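Local atomic coordinates of adenylate kinase (Schistosoma mansoni, PDB entry 3UMF), a protein that catalyses reversible phosphoryl transfer between adenine nucleotides, interconverting ATP and AMP with two ADP, as an adenylate kinase of the P-loop fold. Residues Gly36-Gly41 against Val168-Thr173; Ser40-Gln45 against Leu112-Pro117; Cys46-Gln51 against Ala202-Val207; His54-Ser59 against Ile102-Lys107; Lys190-Asp195 against Gln212-Lys217. All blocks are in the same frame, centred on the assembly; numbering follows the deposited sequence.

Contact 1 (Gly36-Gly41 against Val168-Thr173); sequences GGPGSG and VKRFRT
P38 belongs to the P-loop, the Walker A motif GGPGSGKG that begins at G36, and rests against helix 161-177 at R170 and F171. The pyrrolidine ring points at the helix and packs on its backbone: P38 CG lies 3.9 Å from F171 CA, and P38 CD is 4.0 Å from F171 CA. The aliphatic stem of R170 borders the proline, with R170 CG 4.2 Å from P38 CG. F171 carries its CG anti to the backbone N (chi1 175°), which swings the phenyl ring out beside the turn. Its edge then faces P38 O, which lies near the ring plane at 3.7 Å from F171 CD1, a favourable setting for a carbonyl oxygen beside aromatic C-H groups. E143 and M146 of helix 143-150, together with V141, also touch F171, so the ring joins the loop to that helix as well. P38 and G39 are the central residues of a type II turn from G37 to S40, and the positive phi of G39 (87°) suits glycine. This loop is the one that wraps nucleotide phosphates in the family. G39 O takes a bond from R149, and two bonds from S40 brace the turn from within: G37 O accepts hydrogen bonds from S40 N at 3.2 Å and, in the carbonyl plane, from S40 OG at 2.8 Å.

Contact 2 (Ser40-Gln45 against Leu112-Pro117); sequences SGKGTQ and LIDGYP
The tight part of this contact is a single salt bridge between K42, the Walker A lysine of the P-loop, and D114 at the C-terminal end of strand 110-114, where it opens the DGYP part of the adenylate kinase DG(Y/F)PR signature. K42 NZ gives a hydrogen bond of 2.7 Å to D114 OD1, using the syn lone pair of that oxygen, on the side facing OD2. The two side chains arrive from opposite directions. K42 runs nearly straight as far as CE and then bends at its last torsion (chi4 62°), which turns the ammonium group onto the carboxylate. D114 has its CG anti to the backbone N (chi1 -163°), and this brings the acid out of the strand end to meet the lysine. The methylene K42 CE also lies close, 3.4 Å from D114 OD1.

The rest is looser. K42 CE comes only to 4.2 Å from G115 CA, in a type II turn from I113 to Y116, and the touching residues are all partly exposed. At the start of helix 42-53 the bond from Q45 N to G41 O is weak, at 3.4 Å. On the carboxylate, OD2 takes H57 NE2, so both oxygens are engaged and the acid is held from two directions. In this family the P-loop lysine binds nucleotide phosphate, so the salt bridge is consistent with an ammonium group held close to the phosphate site.

Contact 3 (Cys46-Gln51 against Ala202-Val207); sequences CEKLVQ and AIFDKV
K48 NZ has two partners: it stands 4.5 Å from the centroid of the F204 ring, 35° off the ring normal, in an off-centre cation-pi contact, and has a long, weak ion pair with D201 OD1. The lysine chain bends at chi2 and chi3, which brings CE and NZ back to the phenyl group. K48 CB lies over one face of the ring, 3.6 Å from F204 CE1, as a CH-pi contact, and K48 CE meets it again at 3.7 Å from F204 CG. The chain thus touches the ring at CB on the CE1 side and at CE and NZ near the ring's root, with CG and CD arching clear between. F204 reaches this place with its CG anti to the backbone N (chi1 -174°), so that the ring extends toward helix 42-53 until CZ is 3.7 Å from K48 O.

L49 runs alongside the ring, pointing the other way. Its CD2 methyl does double duty, lying 3.7 Å from F204 CE1 at an oblique approach and 4.0 Å from V207 CG1, where the contact turns fully apolar and buried. The short helical segments 46-51 and 202-207 cross at -52° with their axes 10.8 Å apart, wide enough for a ring between them. Both helices pack on the parallel sheet of this Rossmann-like fold: L49 and V50 on L112 of strand 110-114, I203 and V207 on I194 of strand 191-195.

Contact 4 (His54-Ser59 against Ile102-Lys107); sequences HFNHLS and IKLVDK
N56 and L104 bring an extended backbone beside the end of a helix, their CA atoms 7.4 Å apart. Just before the strand, H54 leaves helix 42-53 with a positive phi (65°), after which the chain straightens into strand 56-58. Across from it, the chain at the end of helix 90-104 keeps curling as far as K107, whose N donates to L104 O at 3.2 Å.

The N56 side chain points at the helix end, and its amide group crosses L104 at a slant, with N56 CG 4.0 Å from L104 CB. L104 has its CG anti to the carbonyl carbon (chi1 -64°), which brings CD1 toward L58, where L104 CD1 and L58 CD2 are 4.3 Å apart. These are the ends of a beta-alpha-beta crossover: strand 56-58, at the sheet edge, pairs in parallel with strand 110-114 through backbone bonds of N56 and L58, and helix 90-104 is the last of the helices in the connection. L58 is buried, its side chain also meeting L97, A100 and M101 of that helix and F111 and I113 of the neighbouring strand. H57, between N56 and L58, turns the other way, onto C46 and V50 of helix 42-53.

Contact 5 (Lys190-Asp195 against Gln212-Lys217); sequences KVITID and QKFGVK
F214 and I192 meet through similar first torsions: in F214 (chi1 -71°) CG is anti to the carbonyl carbon, and in I192 (chi1 -63°) CG1 takes the same place. The phenyl ring is thereby sent from the turn toward the strand, while the longer isoleucine branch reaches out to it, and the two side chains overlap flank to flank, heading opposite ways. I192 CG1 lies 3.6 Å from F214 CE2, and the end methyl I192 CD1 stands 3.7 Å from F214 CE2 and 3.8 Å from F214 CD2. The approach is oblique to the ring. Further along, F214 CZ comes to 4.2 Å from K190 CA, while the K190 amino group heads off to bond C133 O. The turn carrying F214 is a Schellman motif that ends helix 200-212: G215, with positive phi (76°), sends its N to Q212 O at 2.9 Å, and V216 N returns to L211 O. Strand 191-195, an edge of the sheet, pairs in parallel with strand 135-140 through backbone bonds of I192 to V136 and N138. F214 also packs on C135 of that strand and on L134 before it.

How the contacts relate
Contacts 1 and 2 share S40 and G41 of the P-loop and lie at the surface, yet differ in chemistry: proline packing on a helix in the first, a salt bridge in the second. Contacts 3, 4 and 5 are partly buried; 3 and 5 are mainly apolar, 3 with an off-centre cation-pi pair, while 4 mixes an asparagine with leucines. Helix 42-53 serves both contacts 2 and 3; the sheet unites contacts 2, 4 and 5, with 4 and 5 at its two edge strands. Backbone pairing of strands 56-58 and 110-114 ties contact 4 to contact 2, I194 of contact 5 lies under the helix of contact 3, and F55 meets V216 between contacts 4 and 5.

Contact 1 (Gly36-Gly41 against Val168-Thr173)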
# COMPACT_ATOMS: atom_id res chain seq x y z
N GLY A 36 0.23 6.12 -1.04
CA GLY A 36 0.95 7.34 -0.73
C GLY A 36 2.21 7.48 -1.56
O GLY A 36 3.05 6.58 -1.60
N GLY A 37 2.35 8.62 -2.23
CA GLY A 37 3.50 8.86 -3.08
C GLY A 37 4.61 9.57 -2.32
O GLY A 37 4.61 9.57 -1.09
N PRO A 38 5.56 10.17 -3.06
CA PRO A 38 6.68 10.90 -2.45
C PRO A 38 6.16 12.05 -1.58
O PRO A 38 5.29 12.80 -2.01
CB PRO A 38 7.42 11.47 -3.67
CG PRO A 38 7.04 10.56 -4.80
CD PRO A 38 5.62 10.17 -4.53
N GLY A 39 6.68 12.15 -0.35
CA GLY A 39 6.27 13.21 0.56
C GLY A 39 5.05 12.90 1.41
O GLY A 39 4.69 13.69 2.29
N SER A 40 4.40 11.76 1.17
CA SER A 40 3.18 11.40 1.89
C SER A 40 3.44 11.02 3.35
O SER A 40 2.60 11.25 4.22
CB SER A 40 2.46 10.24 1.19
OG SER A 40 3.22 9.05 1.27
N GLY A 41 4.60 10.41 3.60
CA GLY A 41 4.94 9.92 4.92
C GLY A 41 4.13 8.70 5.32
O GLY A 41 3.91 8.46 6.51
N VAL A 168 10.23 15.21 -8.46
CA VAL A 168 9.03 15.90 -8.93
C VAL A 168 8.30 15.05 -9.97
O VAL A 168 7.09 14.85 -9.88
CB VAL A 168 9.35 17.30 -9.50
CG1 VAL A 168 8.14 17.86 -10.23
CG2 VAL A 168 9.78 18.24 -8.38
N LYS A 169 9.05 14.53 -10.95
CA LYS A 169 8.49 13.65 -11.97
C LYS A 169 7.95 12.35 -11.39
O LYS A 169 6.94 11.82 -11.86
CB LYS A 169 9.53 13.34 -13.05
CG LYS A 169 10.00 14.54 -13.85
CD LYS A 169 8.82 15.36 -14.35
CE LYS A 169 9.29 16.43 -15.32
NZ LYS A 169 8.51 17.69 -15.16
N ARG A 170 8.63 11.82 -10.38
CA ARG A 170 8.16 10.60 -9.73
C ARG A 170 6.84 10.86 -9.01
O ARG A 170 5.95 10.01 -9.00
CB ARG A 170 9.21 10.07 -8.75
CG ARG A 170 8.86 8.72 -8.14
CD ARG A 170 9.93 8.26 -7.17
NE ARG A 170 11.22 8.09 -7.84
CZ ARG A 170 12.37 7.88 -7.20
NH1 ARG A 170 12.39 7.80 -5.88
NH2 ARG A 170 13.49 7.74 -7.89
N PHE A 171 6.72 12.04 -8.41
CA PHE A 171 5.48 12.48 -7.78
C PHE A 171 4.34 12.56 -8.79
O PHE A 171 3.24 12.06 -8.55
CB PHE A 171 5.68 13.85 -7.10
CG PHE A 171 4.43 14.43 -6.52
CD1 PHE A 171 4.09 14.19 -5.20
CD2 PHE A 171 3.58 15.22 -7.29
CE1 PHE A 171 2.93 14.73 -4.66
CE2 PHE A 171 2.42 15.75 -6.75
CZ PHE A 171 2.10 15.50 -5.43
N ARG A 172 4.60 13.21 -9.92
CA ARG A 172 3.58 13.42 -10.94
C ARG A 172 3.21 12.11 -11.62
O ARG A 172 2.05 11.88 -11.94
CB ARG A 172 4.05 14.44 -11.97
CG ARG A 172 4.27 15.84 -11.41
CD ARG A 172 4.71 16.81 -12.50
NE ARG A 172 4.94 18.15 -11.97
CZ ARG A 172 5.47 19.15 -12.66
NH1 ARG A 172 5.83 18.97 -13.92
NH2 ARG A 172 5.63 20.34 -12.09
N THR A 173 4.21 11.25 -11.84
CA THR A 173 3.96 9.92 -12.39
C THR A 173 3.07 9.11 -11.46
O THR A 173 2.11 8.48 -11.90
CB THR A 173 5.28 9.15 -12.66
OG1 THR A 173 5.95 9.75 -13.78
CG2 THR A 173 4.99 7.69 -12.98

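Contact 2 (Ser40-Gln45 against Leu112-Pro117)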
# COMPACT_ATOMS: atom_id res chain seq x y z
N SER A 40 4.40 11.76 1.17
CA SER A 40 3.18 11.40 1.89
C SER A 40 3.44 11.02 3.35
O SER A 40 2.60 11.25 4.22
CB SER A 40 2.46 10.24 1.19
OG SER A 40 3.22 9.05 1.27
N GLY A 41 4.60 10.41 3.60
CA GLY A 41 4.94 9.92 4.92
C GLY A 41 4.13 8.70 5.32
O GLY A 41 3.91 8.46 6.51
N LYS A 42 3.70 7.92 4.33
CA LYS A 42 2.85 6.76 4.59
C LYS A 42 3.59 5.67 5.37
O LYS A 42 2.97 4.92 6.12
CB LYS A 42 2.26 6.18 3.29
CG LYS A 42 3.25 5.47 2.37
CD LYS A 42 2.53 4.45 1.47
CE LYS A 42 3.42 3.92 0.35
NZ LYS A 42 4.63 3.19 0.84
N GLY A 43 4.90 5.59 5.18
CA GLY A 43 5.71 4.60 5.86
C GLY A 43 5.62 4.73 7.37
O GLY A 43 5.41 3.75 8.08
N THR A 44 5.79 5.96 7.85
CA THR A 44 5.71 6.24 9.28
C THR A 44 4.33 5.90 9.83
O THR A 44 4.20 5.27 10.87
CB THR A 44 6.05 7.72 9.57
OG1 THR A 44 7.38 8.00 9.14
CG2 THR A 44 5.93 8.01 11.06
N GLN A 45 3.29 6.31 9.11
CA GLN A 45 1.92 6.08 9.54
C GLN A 45 1.59 4.59 9.64
O GLN A 45 0.94 4.16 10.59
CB GLN A 45 0.94 6.80 8.61
CG GLN A 45 1.11 8.32 8.61
CD GLN A 45 0.86 8.93 9.98
OE1 GLN A 45 -0.01 8.47 10.72
NE2 GLN A 45 1.63 9.95 10.32
N LEU A 112 -2.82 -4.54 6.75
CA LEU A 112 -2.42 -3.33 6.03
C LEU A 112 -1.57 -3.76 4.85
O LEU A 112 -0.51 -4.37 5.03
CB LEU A 112 -1.58 -2.42 6.93
CG LEU A 112 -2.27 -1.50 7.95
CD1 LEU A 112 -1.22 -0.76 8.77
CD2 LEU A 112 -3.18 -0.52 7.24
N ILE A 113 -2.04 -3.48 3.63
CA ILE A 113 -1.22 -3.73 2.45
C ILE A 113 -0.56 -2.43 2.02
O ILE A 113 -1.23 -1.52 1.52
CB ILE A 113 -2.04 -4.28 1.27
CG1 ILE A 113 -3.18 -5.18 1.76
CG2 ILE A 113 -1.12 -5.01 0.30
CD1 ILE A 113 -2.73 -6.49 2.35
N ASP A 114 0.75 -2.36 2.20
CA ASP A 114 1.50 -1.13 1.98
C ASP A 114 1.79 -0.91 0.49
O ASP A 114 2.41 -1.75 -0.16
CB ASP A 114 2.81 -1.18 2.78
CG ASP A 114 3.45 0.19 2.95
OD1 ASP A 114 3.49 0.96 1.97
OD2 ASP A 114 3.92 0.49 4.06
N GLY A 115 1.32 0.22 -0.04
CA GLY A 115 1.59 0.59 -1.42
C GLY A 115 0.88 -0.29 -2.43
O GLY A 115 1.43 -0.60 -3.49
N TYR A 116 -0.35 -0.69 -2.11
CA TYR A 116 -1.14 -1.55 -2.99
C TYR A 116 -2.62 -1.20 -2.81
O TYR A 116 -3.06 -0.92 -1.70
CB TYR A 116 -0.90 -3.02 -2.63
CG TYR A 116 -1.44 -4.02 -3.63
CD1 TYR A 116 -0.61 -4.57 -4.60
CD2 TYR A 116 -2.76 -4.44 -3.59
CE1 TYR A 116 -1.10 -5.50 -5.52
CE2 TYR A 116 -3.26 -5.36 -4.50
CZ TYR A 116 -2.42 -5.89 -5.46
OH TYR A 116 -2.90 -6.80 -6.37
N PRO A 117 -3.39 -1.20 -3.92
CA PRO A 117 -2.95 -1.41 -5.30
C PRO A 117 -2.54 -0.09 -5.95
O PRO A 117 -3.11 0.95 -5.66
CB PRO A 117 -4.22 -1.92 -5.98
CG PRO A 117 -5.32 -1.20 -5.27
CD PRO A 117 -4.86 -1.04 -3.83

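Contact 3 (Cys46-Gln51 against Ala202-Val207)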
# COMPACT_ATOMS: atom_id res chain seq x y z
N CYS A 46 2.04 3.80 8.67
CA CYS A 46 1.83 2.35 8.70
C CYS A 46 2.50 1.69 9.90
O CYS A 46 1.93 0.78 10.51
CB CYS A 46 2.33 1.69 7.41
SG CYS A 46 1.28 1.96 5.96
N GLU A 47 3.70 2.15 10.24
CA GLU A 47 4.41 1.62 11.40
C GLU A 47 3.64 1.90 12.68
O GLU A 47 3.52 1.03 13.55
CB GLU A 47 5.80 2.26 11.51
CG GLU A 47 6.78 1.81 10.44
CD GLU A 47 8.08 2.59 10.49
OE1 GLU A 47 8.23 3.43 11.40
OE2 GLU A 47 8.94 2.37 9.62
N LYS A 48 3.11 3.11 12.79
CA LYS A 48 2.39 3.52 13.98
C LYS A 48 1.05 2.79 14.11
O LYS A 48 0.63 2.45 15.21
CB LYS A 48 2.20 5.04 14.00
CG LYS A 48 3.50 5.81 13.81
CD LYS A 48 3.62 6.97 14.77
CE LYS A 48 2.54 8.00 14.55
NZ LYS A 48 2.51 8.99 15.65
N LEU A 49 0.41 2.53 12.97
CA LEU A 49 -0.85 1.77 12.97
C LEU A 49 -0.64 0.34 13.44
O LEU A 49 -1.41 -0.18 14.25
CB LEU A 49 -1.46 1.76 11.57
CG LEU A 49 -2.12 3.06 11.10
CD1 LEU A 49 -2.56 2.93 9.65
CD2 LEU A 49 -3.31 3.41 11.98
N VAL A 50 0.41 -0.30 12.93
CA VAL A 50 0.75 -1.66 13.33
C VAL A 50 1.09 -1.72 14.81
O VAL A 50 0.73 -2.67 15.51
CB VAL A 50 1.93 -2.22 12.49
CG1 VAL A 50 2.43 -3.53 13.07
CG2 VAL A 50 1.51 -2.39 11.05
N GLN A 51 1.77 -0.69 15.30
CA GLN A 51 2.14 -0.63 16.71
C GLN A 51 0.91 -0.49 17.61
O GLN A 51 0.79 -1.17 18.62
CB GLN A 51 3.13 0.51 16.97
CG GLN A 51 3.67 0.54 18.38
CD GLN A 51 4.58 1.73 18.63
OE1 GLN A 51 5.79 1.58 18.78
NE2 GLN A 51 3.99 2.92 18.70
N ALA A 202 -0.73 14.70 14.08
CA ALA A 202 -2.03 15.17 13.62
C ALA A 202 -2.60 14.24 12.55
O ALA A 202 -3.80 13.97 12.52
CB ALA A 202 -1.92 16.59 13.08
N ILE A 203 -1.73 13.75 11.68
CA ILE A 203 -2.12 12.80 10.65
C ILE A 203 -2.58 11.48 11.28
O ILE A 203 -3.60 10.92 10.89
CB ILE A 203 -0.96 12.52 9.67
CG1 ILE A 203 -0.65 13.78 8.84
CG2 ILE A 203 -1.30 11.37 8.74
CD1 ILE A 203 0.69 13.72 8.14
N PHE A 204 -1.83 11.01 12.28
CA PHE A 204 -2.14 9.73 12.92
C PHE A 204 -3.47 9.79 13.65
O PHE A 204 -4.27 8.85 13.57
CB PHE A 204 -1.02 9.33 13.88
CG PHE A 204 -1.19 7.96 14.48
CD1 PHE A 204 -1.19 6.83 13.68
CD2 PHE A 204 -1.34 7.81 15.85
CE1 PHE A 204 -1.34 5.57 14.23
CE2 PHE A 204 -1.50 6.54 16.40
CZ PHE A 204 -1.50 5.43 15.59
N ASP A 205 -3.72 10.88 14.36
CA ASP A 205 -4.98 11.07 15.06
C ASP A 205 -6.17 11.09 14.09
O ASP A 205 -7.21 10.50 14.37
CB ASP A 205 -4.96 12.36 15.89
CG ASP A 205 -4.03 12.27 17.10
OD1 ASP A 205 -3.73 11.14 17.54
OD2 ASP A 205 -3.62 13.33 17.62
N LYS A 206 -6.01 11.78 12.97
CA LYS A 206 -7.06 11.85 11.95
C LYS A 206 -7.34 10.48 11.33
O LYS A 206 -8.50 10.11 11.13
CB LYS A 206 -6.71 12.87 10.87
CG LYS A 206 -7.79 13.06 9.81
CD LYS A 206 -9.12 13.49 10.43
CE LYS A 206 -10.13 13.89 9.35
NZ LYS A 206 -11.47 14.18 9.92
N VAL A 207 -6.28 9.74 11.02
CA VAL A 207 -6.42 8.39 10.47
C VAL A 207 -7.23 7.49 11.40
O VAL A 207 -8.13 6.77 10.96
CB VAL A 207 -5.05 7.74 10.20
CG1 VAL A 207 -5.21 6.26 9.88
CG2 VAL A 207 -4.33 8.45 9.07

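Contact 4 (His54-Ser59 against Ile102-Lys107)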
# COMPACT_ATOMS: atom_id res chain seq x y z
N HIS A 54 -1.87 -3.60 16.16
CA HIS A 54 -1.35 -4.95 15.97
C HIS A 54 -1.76 -5.54 14.62
O HIS A 54 -1.92 -6.75 14.48
CB HIS A 54 -1.78 -5.87 17.13
CG HIS A 54 -1.66 -5.24 18.48
ND1 HIS A 54 -0.65 -4.36 18.80
CD2 HIS A 54 -2.44 -5.34 19.58
CE1 HIS A 54 -0.80 -3.96 20.05
NE2 HIS A 54 -1.88 -4.54 20.55
N PHE A 55 -1.94 -4.66 13.63
CA PHE A 55 -2.28 -5.09 12.28
C PHE A 55 -1.18 -5.97 11.70
O PHE A 55 -0.01 -5.77 12.00
CB PHE A 55 -2.44 -3.86 11.36
CG PHE A 55 -3.68 -3.04 11.62
CD1 PHE A 55 -4.75 -3.56 12.33
CD2 PHE A 55 -3.77 -1.74 11.15
CE1 PHE A 55 -5.89 -2.80 12.55
CE2 PHE A 55 -4.90 -0.98 11.37
CZ PHE A 55 -5.96 -1.51 12.07
N ASN A 56 -1.55 -6.94 10.87
CA ASN A 56 -0.56 -7.59 10.02
C ASN A 56 -0.12 -6.59 8.95
O ASN A 56 -0.94 -5.83 8.43
CB ASN A 56 -1.13 -8.85 9.37
CG ASN A 56 -1.43 -9.94 10.39
OD1 ASN A 56 -2.58 -10.30 10.61
ND2 ASN A 56 -0.38 -10.48 11.01
N HIS A 57 1.17 -6.58 8.64
CA HIS A 57 1.70 -5.63 7.67
C HIS A 57 2.32 -6.37 6.50
O HIS A 57 3.31 -7.09 6.66
CB HIS A 57 2.71 -4.69 8.34
CG HIS A 57 3.11 -3.52 7.49
ND1 HIS A 57 4.05 -2.60 7.90
CD2 HIS A 57 2.69 -3.11 6.27
CE1 HIS A 57 4.21 -1.68 6.96
NE2 HIS A 57 3.39 -1.97 5.96
N LEU A 58 1.73 -6.20 5.32
CA LEU A 58 2.20 -6.90 4.13
C LEU A 58 2.66 -5.92 3.06
O LEU A 58 2.04 -4.88 2.85
CB LEU A 58 1.08 -7.78 3.55
CG LEU A 58 0.46 -8.89 4.41
CD1 LEU A 58 -0.64 -9.59 3.63
CD2 LEU A 58 1.52 -9.88 4.87
N SER A 59 3.74 -6.27 2.37
CA SER A 59 4.19 -5.51 1.21
C SER A 59 4.68 -6.48 0.15
O SER A 59 5.20 -7.55 0.47
CB SER A 59 5.30 -4.54 1.60
OG SER A 59 6.50 -5.22 1.90
N ILE A 102 -3.63 -16.21 4.55
CA ILE A 102 -4.13 -17.47 5.09
C ILE A 102 -3.29 -17.89 6.29
O ILE A 102 -3.80 -18.43 7.28
CB ILE A 102 -4.07 -18.59 4.03
CG1 ILE A 102 -5.07 -18.31 2.91
CG2 ILE A 102 -4.35 -19.95 4.65
CD1 ILE A 102 -5.05 -19.34 1.79
N LYS A 103 -2.00 -17.59 6.20
CA LYS A 103 -1.03 -17.95 7.22
C LYS A 103 -1.15 -17.09 8.48
O LYS A 103 -0.79 -17.53 9.57
CB LYS A 103 0.38 -17.80 6.61
CG LYS A 103 1.51 -18.45 7.38
CD LYS A 103 2.85 -18.08 6.77
CE LYS A 103 3.89 -19.17 7.00
NZ LYS A 103 4.86 -18.82 8.07
N LEU A 104 -1.67 -15.87 8.34
CA LEU A 104 -1.67 -14.91 9.44
C LEU A 104 -3.06 -14.45 9.92
O LEU A 104 -3.15 -13.64 10.85
CB LEU A 104 -0.87 -13.66 9.05
CG LEU A 104 0.63 -13.84 8.79
CD1 LEU A 104 1.22 -12.55 8.25
CD2 LEU A 104 1.35 -14.27 10.06
N VAL A 105 -4.12 -14.96 9.31
CA VAL A 105 -5.46 -14.43 9.57
C VAL A 105 -5.94 -14.69 11.00
O VAL A 105 -6.85 -14.01 11.49
CB VAL A 105 -6.50 -14.97 8.55
CG1 VAL A 105 -6.96 -16.37 8.94
CG2 VAL A 105 -7.69 -14.03 8.45
N ASP A 106 -5.33 -15.65 11.69
CA ASP A 106 -5.79 -16.01 13.03
C ASP A 106 -5.01 -15.33 14.16
O ASP A 106 -5.42 -15.39 15.32
CB ASP A 106 -5.81 -17.53 13.21
CG ASP A 106 -6.89 -18.20 12.39
OD1 ASP A 106 -8.05 -17.74 12.45
OD2 ASP A 106 -6.57 -19.17 11.68
N LYS A 107 -3.89 -14.70 13.82
CA LYS A 107 -3.19 -13.86 14.78
C LYS A 107 -3.91 -12.52 14.86
O LYS A 107 -4.09 -11.95 15.94
CB LYS A 107 -1.73 -13.66 14.37

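Contact 5 (Lys190-Asp195 against Gln212-Lys217)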
# COMPACT_ATOMS: atom_id res chain seq x y z
N LYS A 190 -15.28 4.09 -0.23
CA LYS A 190 -14.33 3.26 0.53
C LYS A 190 -12.96 3.91 0.67
O LYS A 190 -12.02 3.27 1.15
CB LYS A 190 -14.18 1.89 -0.13
CG LYS A 190 -15.30 0.91 0.17
CD LYS A 190 -15.09 -0.39 -0.59
CE LYS A 190 -15.63 -1.58 0.17
NZ LYS A 190 -15.42 -2.85 -0.58
N VAL A 191 -12.82 5.16 0.24
CA VAL A 191 -11.54 5.85 0.33
C VAL A 191 -11.50 6.83 1.50
O VAL A 191 -12.36 7.70 1.62
CB VAL A 191 -11.20 6.61 -0.98
CG1 VAL A 191 -9.92 7.42 -0.82
CG2 VAL A 191 -11.07 5.63 -2.13
N ILE A 192 -10.51 6.65 2.36
CA ILE A 192 -10.23 7.63 3.40
C ILE A 192 -9.13 8.56 2.90
O ILE A 192 -7.96 8.18 2.84
CB ILE A 192 -9.77 6.95 4.70
CG1 ILE A 192 -10.89 6.07 5.27
CG2 ILE A 192 -9.35 7.99 5.73
CD1 ILE A 192 -10.48 5.28 6.49
N THR A 193 -9.52 9.77 2.51
CA THR A 193 -8.55 10.73 2.02
C THR A 193 -7.97 11.52 3.18
O THR A 193 -8.67 12.31 3.83
CB THR A 193 -9.19 11.68 0.99
OG1 THR A 193 -9.65 10.92 -0.13
CG2 THR A 193 -8.17 12.71 0.50
N ILE A 194 -6.69 11.29 3.47
CA ILE A 194 -6.04 11.96 4.58
C ILE A 194 -5.21 13.13 4.06
O ILE A 194 -4.40 12.97 3.14
CB ILE A 194 -5.13 11.00 5.38
CG1 ILE A 194 -5.96 9.86 5.98
CG2 ILE A 194 -4.40 11.75 6.49
CD1 ILE A 194 -6.96 10.32 7.04
N ASP A 195 -5.43 14.31 4.63
CA ASP A 195 -4.58 15.46 4.35
C ASP A 195 -3.27 15.25 5.11
O ASP A 195 -3.21 15.42 6.32
CB ASP A 195 -5.27 16.75 4.80
CG ASP A 195 -4.46 18.00 4.51
OD1 ASP A 195 -3.29 17.89 4.05
OD2 ASP A 195 -4.98 19.11 4.75
N GLN A 212 -12.39 4.57 12.52
CA GLN A 212 -13.49 4.23 13.42
C GLN A 212 -14.79 4.06 12.63
O GLN A 212 -15.61 3.21 12.95
CB GLN A 212 -13.68 5.33 14.47
CG GLN A 212 -13.28 4.93 15.88
CD GLN A 212 -13.38 6.07 16.86
OE1 GLN A 212 -14.36 6.83 16.85
NE2 GLN A 212 -12.38 6.22 17.71
N LYS A 213 -14.95 4.88 11.59
CA LYS A 213 -16.14 4.83 10.75
C LYS A 213 -16.27 3.51 10.00
O LYS A 213 -17.36 3.14 9.58
CB LYS A 213 -16.15 6.01 9.78
CG LYS A 213 -16.04 7.38 10.44
CD LYS A 213 -16.08 8.49 9.40
CE LYS A 213 -15.74 9.84 10.01
NZ LYS A 213 -15.61 10.91 8.97
N PHE A 214 -15.16 2.81 9.83
CA PHE A 214 -15.19 1.50 9.18
C PHE A 214 -15.14 0.37 10.20
O PHE A 214 -14.86 -0.78 9.86
CB PHE A 214 -14.05 1.37 8.16
CG PHE A 214 -14.25 2.21 6.93
CD1 PHE A 214 -14.92 1.70 5.83
CD2 PHE A 214 -13.78 3.51 6.87
CE1 PHE A 214 -15.12 2.47 4.69
CE2 PHE A 214 -13.98 4.29 5.74
CZ PHE A 214 -14.64 3.77 4.65
N GLY A 215 -15.43 0.71 11.46
CA GLY A 215 -15.49 -0.28 12.52
C GLY A 215 -14.14 -0.75 13.03
O GLY A 215 -14.05 -1.83 13.62
N VAL A 216 -13.10 0.04 12.81
CA VAL A 216 -11.76 -0.30 13.31
C VAL A 216 -11.36 0.63 14.46
O VAL A 216 -11.12 1.82 14.26
CB VAL A 216 -10.70 -0.21 12.20
CG1 VAL A 216 -9.32 -0.51 12.77
CG2 VAL A 216 -11.03 -1.17 11.07
N LYS A 217 -11.27 0.07 15.67
CA LYS A 217 -10.94 0.87 16.85
C LYS A 217 -10.13 0.09 17.87
O LYS A 217 -9.79 -1.08 17.66
CB LYS A 217 -12.21 1.44 17.49